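Local coordinates for Ice-binding protein (Colwellia, PDB 3WP9) that binds to the surface of ice crystals, inhibiting their growth and the recrystallization of small grains into larger ones, at residues 86-91 against 164-169. Residues are numbered along the deposited sequence; the frame is centred on the assembly and turned at random.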
# COMPACT_ATOMS: atom_id res chain seq x y z
N ASN A 86 -11.44 4.03 6.27
CA ASN A 86 -12.29 4.00 7.43
C ASN A 86 -13.03 2.65 7.57
O ASN A 86 -13.26 2.18 8.69
CB ASN A 86 -13.32 5.13 7.35
CG ASN A 86 -12.74 6.48 7.61
OD1 ASN A 86 -11.84 6.67 8.46
ND2 ASN A 86 -13.32 7.49 6.91
N ASP A 87 -13.32 2.02 6.45
CA ASP A 87 -13.93 0.69 6.42
C ASP A 87 -12.98 -0.30 7.13
O ASP A 87 -13.33 -0.99 8.10
CB ASP A 87 -14.17 0.27 4.97
CG ASP A 87 -14.71 -1.10 4.86
OD1 ASP A 87 -15.29 -1.55 5.88
OD2 ASP A 87 -14.62 -1.70 3.78
N ALA A 88 -11.74 -0.34 6.69
CA ALA A 88 -10.76 -1.20 7.35
C ALA A 88 -10.59 -0.92 8.85
O ALA A 88 -10.51 -1.82 9.65
CB ALA A 88 -9.40 -1.01 6.64
N ALA A 89 -10.48 0.35 9.25
CA ALA A 89 -10.22 0.71 10.62
C ALA A 89 -11.38 0.24 11.51
O ALA A 89 -11.18 0.01 12.70
CB ALA A 89 -10.05 2.21 10.72
N GLY A 90 -12.57 0.06 10.93
CA GLY A 90 -13.78 -0.11 11.79
C GLY A 90 -14.21 -1.55 11.93
O GLY A 90 -15.25 -1.83 12.57
N ARG A 91 -13.46 -2.50 11.35
CA ARG A 91 -13.94 -3.88 11.32
C ARG A 91 -13.86 -4.47 12.70
O ARG A 91 -12.99 -4.12 13.51
CB ARG A 91 -13.14 -4.76 10.39
CG ARG A 91 -13.27 -4.35 8.98
CD ARG A 91 -14.71 -4.38 8.49
NE ARG A 91 -14.68 -4.13 7.05
CZ ARG A 91 -14.50 -5.02 6.09
NH1 ARG A 91 -14.32 -6.33 6.36
NH2 ARG A 91 -14.51 -4.62 4.83
N PHE A 164 -4.89 -6.14 4.06
CA PHE A 164 -5.15 -4.66 4.17
C PHE A 164 -4.47 -4.14 5.36
O PHE A 164 -4.72 -4.59 6.48
CB PHE A 164 -6.68 -4.34 4.16
CG PHE A 164 -7.40 -4.86 2.93
CD1 PHE A 164 -7.52 -4.12 1.73
CD2 PHE A 164 -7.92 -6.17 2.97
CE1 PHE A 164 -8.17 -4.64 0.58
CE2 PHE A 164 -8.52 -6.69 1.83
CZ PHE A 164 -8.68 -5.95 0.65
N TRP A 165 -3.55 -3.16 5.15
CA TRP A 165 -2.77 -2.56 6.24
C TRP A 165 -3.33 -1.17 6.42
O TRP A 165 -3.18 -0.30 5.54
CB TRP A 165 -1.30 -2.43 5.90
CG TRP A 165 -0.60 -3.77 5.49
CD1 TRP A 165 -0.52 -4.30 4.26
CD2 TRP A 165 0.16 -4.57 6.36
NE1 TRP A 165 0.26 -5.44 4.30
CE2 TRP A 165 0.68 -5.62 5.59
CE3 TRP A 165 0.46 -4.50 7.72
CZ2 TRP A 165 1.49 -6.61 6.15
CZ3 TRP A 165 1.25 -5.43 8.28
CH2 TRP A 165 1.76 -6.51 7.49
N GLN A 166 -4.04 -1.02 7.51
CA GLN A 166 -4.62 0.30 7.88
C GLN A 166 -3.70 0.91 8.94
O GLN A 166 -3.59 0.43 10.04
CB GLN A 166 -6.08 0.07 8.41
CG GLN A 166 -6.69 1.35 9.01
CD GLN A 166 -6.50 1.45 10.51
OE1 GLN A 166 -6.81 0.48 11.28
NE2 GLN A 166 -6.06 2.60 10.95
N VAL A 167 -3.00 1.99 8.55
CA VAL A 167 -1.92 2.53 9.38
C VAL A 167 -2.27 3.99 9.66
O VAL A 167 -2.35 4.85 8.78
CB VAL A 167 -0.57 2.44 8.62
CG1 VAL A 167 0.55 2.93 9.52
CG2 VAL A 167 -0.32 0.95 8.14
N ALA A 168 -2.49 4.24 10.93
CA ALA A 168 -2.87 5.60 11.34
C ALA A 168 -1.69 6.56 11.41
O ALA A 168 -1.91 7.79 11.35
CB ALA A 168 -3.63 5.51 12.68
N GLY A 169 -0.44 6.03 11.55
CA GLY A 169 0.81 6.80 11.48
C GLY A 169 1.39 6.82 10.11
O GLY A 169 0.65 7.07 9.13
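A88 O, on the residue whose methyl group rests on Q166, accepts a hydrogen bond from Q139 NE2 and a weak one, 3.5 Å, from R91 N. Q139 NE2 also bonds R91 O, so one amide nitrogen ties the end of helix 71-89 to the chain leaving it. The setting is a right-handed beta-helix with a long helix laid along its parallel sheet; the contact joins the last turn of that helix to strand 163-167, away from the residues that, by analogy with relatives, probably bind ice. No hydrogen bond links 86-91 to 164-169, and the two meet through two alanines and one glutamine. A88 points at the strand and sets its CB 3.9 Å from Q166 CB. Beyond it, A89 CB sits squarely over one face of the Q166 amide, 3.6 Å above CD, while A89 CA lies on the same side, 3.5 Å from OE1. The Q166 chain reaches this place with CG anti to the backbone N (chi1 172°) and then a sharp bend at chi2, -94°, which turns the amide flat beneath the A89 methyl. Its NE2 is hydrogen-bonded to Y85 OH, one turn back on the same helix, which probably limits turning of the amide. Cutting Q166 back to an alanine is likely to leave Y85 OH without this mate and open a gap under A89. Strand 136-140 flanks the site: Q166 pairs with M138 through the backbone and touches Q139 by its side chain. Past the helix end, R91 folds back on D87, its guanidinium also bonded to Y4 O and A5 O. In this salt bridge R91 grips the D87 carboxylate side-on, R91 NE to D87 OD1 at 2.9 Å and R91 NH2 to D87 OD2 at 3.1 Å; OD1 is approached from above the carboxylate plane, 42° out of it.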